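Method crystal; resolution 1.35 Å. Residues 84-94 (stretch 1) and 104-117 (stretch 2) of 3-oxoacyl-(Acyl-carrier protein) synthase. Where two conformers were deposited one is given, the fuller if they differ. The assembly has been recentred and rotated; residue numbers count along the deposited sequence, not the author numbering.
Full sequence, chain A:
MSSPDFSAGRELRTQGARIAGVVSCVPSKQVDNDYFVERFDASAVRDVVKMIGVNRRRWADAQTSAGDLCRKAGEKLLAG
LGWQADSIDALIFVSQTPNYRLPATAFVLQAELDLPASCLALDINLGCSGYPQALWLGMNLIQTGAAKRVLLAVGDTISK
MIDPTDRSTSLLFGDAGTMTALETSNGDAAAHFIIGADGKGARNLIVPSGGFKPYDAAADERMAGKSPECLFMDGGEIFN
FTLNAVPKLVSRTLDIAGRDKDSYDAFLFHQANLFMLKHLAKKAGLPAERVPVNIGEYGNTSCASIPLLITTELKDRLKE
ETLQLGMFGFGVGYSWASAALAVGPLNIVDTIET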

# COMPACT_ATOMS: atom_id res chain seq x y z
N GLN A 84 -0.77 11.94 22.63
CA GLN A 84 0.05 13.14 22.65
C GLN A 84 1.29 12.95 21.79
O GLN A 84 1.86 11.85 21.72
CB GLN A 84 0.45 13.50 24.08
CG GLN A 84 -0.73 13.63 25.05
CD GLN A 84 -1.77 14.56 24.52
OE1 GLN A 84 -1.46 15.70 24.15
NE2 GLN A 84 -3.00 14.09 24.43
N ALA A 85 1.74 14.02 21.15
CA ALA A 85 2.89 13.93 20.25
C ALA A 85 4.14 13.39 20.96
O ALA A 85 4.94 12.68 20.36
CB ALA A 85 3.16 15.30 19.67
N ASP A 86 4.31 13.71 22.23
CA ASP A 86 5.49 13.29 22.96
C ASP A 86 5.55 11.80 23.24
O ASP A 86 6.56 11.30 23.73
CB ASP A 86 5.67 14.09 24.27
CG ASP A 86 4.50 13.93 25.24
OD1 ASP A 86 3.62 13.08 25.06
OD2 ASP A 86 4.49 14.70 26.24
N SER A 87 4.48 11.09 22.91
CA SER A 87 4.40 9.65 23.19
C SER A 87 4.79 8.77 21.99
O SER A 87 4.79 7.54 22.09
CB SER A 87 2.98 9.26 23.62
OG SER A 87 2.08 9.22 22.52
N ILE A 88 5.10 9.38 20.85
CA ILE A 88 5.41 8.59 19.66
C ILE A 88 6.89 8.21 19.62
O ILE A 88 7.77 9.06 19.69
CB ILE A 88 5.01 9.33 18.36
CG1 ILE A 88 3.54 9.79 18.42
CG2 ILE A 88 5.28 8.47 17.15
CD1 ILE A 88 2.53 8.70 18.73
N ASP A 89 7.14 6.91 19.52
CA ASP A 89 8.51 6.36 19.61
C ASP A 89 9.20 6.11 18.28
O ASP A 89 10.42 6.08 18.24
CB ASP A 89 8.49 5.06 20.42
CG ASP A 89 7.97 5.27 21.82
OD1 ASP A 89 8.46 6.21 22.50
OD2 ASP A 89 7.09 4.49 22.27
N ALA A 90 8.44 5.92 17.21
CA ALA A 90 9.03 5.75 15.88
C ALA A 90 8.02 6.14 14.83
O ALA A 90 6.81 5.94 15.01
CB ALA A 90 9.44 4.28 15.67
N LEU A 91 8.52 6.69 13.74
CA LEU A 91 7.74 6.96 12.55
C LEU A 91 8.48 6.37 11.36
O LEU A 91 9.64 6.71 11.08
CB LEU A 91 7.53 8.46 12.33
CG LEU A 91 6.58 8.78 11.17
CD1 LEU A 91 5.66 9.96 11.44
CD2 LEU A 91 7.34 8.97 9.87
N ILE A 92 7.79 5.48 10.65
CA ILE A 92 8.33 4.86 9.45
C ILE A 92 7.54 5.37 8.26
O ILE A 92 6.32 5.25 8.26
CB ILE A 92 8.20 3.34 9.54
CG1 ILE A 92 8.89 2.82 10.81
CG2 ILE A 92 8.82 2.69 8.30
CD1 ILE A 92 8.74 1.31 11.04
N PHE A 93 8.23 5.94 7.28
CA PHE A 93 7.60 6.47 6.06
C PHE A 93 7.92 5.55 4.90
O PHE A 93 9.08 5.46 4.45
CB PHE A 93 8.11 7.91 5.78
CG PHE A 93 7.53 8.54 4.52
CD1 PHE A 93 6.18 8.79 4.40
CD2 PHE A 93 8.35 8.92 3.48
CE1 PHE A 93 5.66 9.40 3.25
CE2 PHE A 93 7.84 9.52 2.34
CZ PHE A 93 6.51 9.77 2.23
N VAL A 94 6.91 4.83 4.43
CA VAL A 94 7.04 3.91 3.31
C VAL A 94 6.41 4.57 2.10
O VAL A 94 5.20 4.89 2.12
CB VAL A 94 6.35 2.58 3.59
CG1 VAL A 94 6.48 1.65 2.37
CG2 VAL A 94 6.95 1.95 4.84
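Stretch 2, residues 104-117: ATAFVLQAELDLPA

Stretch 2 packs on stretch 1 as a helix laid across one face of a β-strand, an apolar contact that buries 565 Å² in all and contains no hydrogen bond from one stretch to the other. The strand, residues 90-94, and the helix, running to Glu112, approach to 8.2 Å between axes, and their N-to-C directions make an angle of 135°, so the helix runs obliquely back against the strand. The register follows: Phe93, late in the strand, has its CA 5.6 Å from the CA of Ala106 near the start of the helix, whereas Ala85, before the strand, has its CA 5.1 Å from the CA of Leu115, beyond the helix.

Strand alternation selects the residues that take part. Leu91 and Phe93 point toward the helix, while Ala90 and Ile92 point away and make no contact. Leu91 is covered most, by 92 Å². Its CD2 lies 3.9 Å from Ala106 CB, and its CD1 lies 4.0 Å from Leu109 CB, 4.2 Å from Leu113 CD1 and 3.9 Å from Leu115 CD1. A branched aliphatic side chain suits this place because it can touch several apolar neighbours at once. The small Ala106 lets the backbones come close at this end, with its CB 4.1 Å from Phe93 CB. The Phe93 ring receives the methyl of Thr105 over one face, in a CH-pi contact with CG2 4.0 Å from the ring centroid; Leu109 CD1 approaches Phe93 CD1 obliquely at 3.8 Å. Thr105 can offer its methyl here while its hydroxyl is hydrogen-bonded elsewhere in the structure.

The helix ends in a Schellman motif. Asp114 takes positive phi (63°); Asp114 N donates to Ala111 O at 3.1 Å and Leu115 N to Gln110 O at 2.9 Å. The chain then becomes extended at Leu115 and Pro116, and Gln110 NE2 ties down this segment by donating to Leu115 O at 2.8 Å.

That segment meets the 3-10 turn of residues 85-87, which is anchored by Ser87 N and OG donating to Gln84 O just before it, at 3.0 and 2.8 Å. Ala85 points its methyl toward stretch 2, where CB lies 3.3 Å from Asp114 O and 3.5 Å from Leu113 O; such a short side chain permits close approach to the backbone. Leu115 CD2 reaches Ile88 CG1 at 3.8 Å. Pro116, with no amide hydrogen to donate, instead sets its ring CD 3.3 Å from Ala85 O and 3.6 Å from Ile88 O.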

# COMPACT_ATOMS: atom_id res chain seq x y z
N ALA A 104 15.39 12.75 4.41
CA ALA A 104 14.24 11.87 4.37
C ALA A 104 12.96 12.57 4.85
O ALA A 104 12.97 13.39 5.77
CB ALA A 104 14.51 10.65 5.22
N THR A 105 11.84 12.19 4.25
CA THR A 105 10.55 12.80 4.57
C THR A 105 10.09 12.43 5.98
O THR A 105 9.31 13.17 6.61
CB THR A 105 9.53 12.42 3.47
OG1 THR A 105 9.97 12.99 2.22
CG2 THR A 105 8.15 12.97 3.75
N ALA A 106 10.58 11.31 6.52
CA ALA A 106 10.26 10.99 7.91
C ALA A 106 10.69 12.10 8.85
O ALA A 106 10.03 12.34 9.86
CB ALA A 106 10.88 9.67 8.30
N PHE A 107 11.77 12.81 8.54
CA PHE A 107 12.21 13.92 9.39
C PHE A 107 11.26 15.10 9.30
O PHE A 107 10.98 15.77 10.30
CB PHE A 107 13.64 14.35 9.04
CG PHE A 107 14.66 13.32 9.38
CD1 PHE A 107 15.04 13.13 10.70
CD2 PHE A 107 15.20 12.52 8.40
CE1 PHE A 107 15.92 12.15 11.04
CE2 PHE A 107 16.10 11.53 8.75
CZ PHE A 107 16.45 11.36 10.08
N VAL A 108 10.73 15.34 8.11
CA VAL A 108 9.75 16.39 7.92
C VAL A 108 8.49 16.06 8.72
O VAL A 108 7.90 16.92 9.38
CB VAL A 108 9.37 16.52 6.44
CG1 VAL A 108 8.26 17.55 6.27
CG2 VAL A 108 10.59 16.86 5.62
N LEU A 109 8.03 14.81 8.63
CA LEU A 109 6.86 14.38 9.40
C LEU A 109 7.10 14.47 10.90
O LEU A 109 6.22 14.89 11.66
CB LEU A 109 6.45 12.98 9.00
CG LEU A 109 5.75 12.85 7.65
CD1 LEU A 109 5.82 11.44 7.13
CD2 LEU A 109 4.28 13.28 7.76
N GLN A 110 8.29 14.07 11.35
CA GLN A 110 8.63 14.17 12.76
C GLN A 110 8.47 15.62 13.23
O GLN A 110 7.84 15.90 14.28
CB GLN A 110 10.06 13.65 12.97
CG GLN A 110 10.60 13.80 14.39
CD GLN A 110 11.38 15.09 14.59
OE1 GLN A 110 12.22 15.43 13.78
NE2 GLN A 110 11.08 15.80 15.67
N ALA A 111 9.03 16.56 12.48
CA ALA A 111 8.93 17.96 12.87
C ALA A 111 7.49 18.48 12.77
O ALA A 111 7.02 19.14 13.68
CB ALA A 111 9.88 18.83 12.05
N GLU A 112 6.79 18.17 11.68
CA GLU A 112 5.47 18.76 11.43
C GLU A 112 4.43 18.21 12.42
O GLU A 112 3.47 18.91 12.73
CB GLU A 112 5.03 18.51 9.99
CG GLU A 112 5.81 19.34 8.98
CD GLU A 112 5.42 19.13 7.51
OE1 GLU A 112 4.75 18.13 7.18
OE2 GLU A 112 5.81 19.98 6.69
N LEU A 113 4.63 16.99 12.90
CA LEU A 113 3.74 16.39 13.90
C LEU A 113 4.22 16.63 15.33
O LEU A 113 3.59 16.15 16.27
CB LEU A 113 3.56 14.89 13.64
CG LEU A 113 2.86 14.56 12.33
CD1 LEU A 113 2.92 13.08 12.06
CD2 LEU A 113 1.41 15.05 12.33
N ASP A 114 5.31 17.37 15.51
CA ASP A 114 5.84 17.72 16.84
C ASP A 114 6.27 16.49 17.63
O ASP A 114 6.18 16.48 18.86
CB ASP A 114 4.83 18.53 17.68
CG ASP A 114 5.45 19.14 18.93
OD1 ASP A 114 6.64 19.52 18.89
OD2 ASP A 114 4.73 19.26 19.97
N LEU A 115 6.79 15.47 16.96
CA LEU A 115 7.25 14.27 17.63
C LEU A 115 8.60 14.54 18.29
O LEU A 115 9.34 15.44 17.87
CB LEU A 115 7.33 13.10 16.65
CG LEU A 115 6.07 12.93 15.77
CD1 LEU A 115 6.16 11.67 14.89
CD2 LEU A 115 4.80 12.89 16.63
N PRO A 116 8.95 13.77 19.32
CA PRO A 116 10.15 14.10 20.09
C PRO A 116 11.45 13.67 19.43
O PRO A 116 11.45 12.91 18.45
CB PRO A 116 9.95 13.35 21.41
CG PRO A 116 9.04 12.22 21.07
CD PRO A 116 8.18 12.65 19.92
N ALA A 117 12.55 14.17 19.97
CA ALA A 117 13.87 13.83 19.46
C ALA A 117 14.18 12.35 19.56
O ALA A 117 15.01 11.84 18.81
CB ALA A 117 14.91 14.64 20.20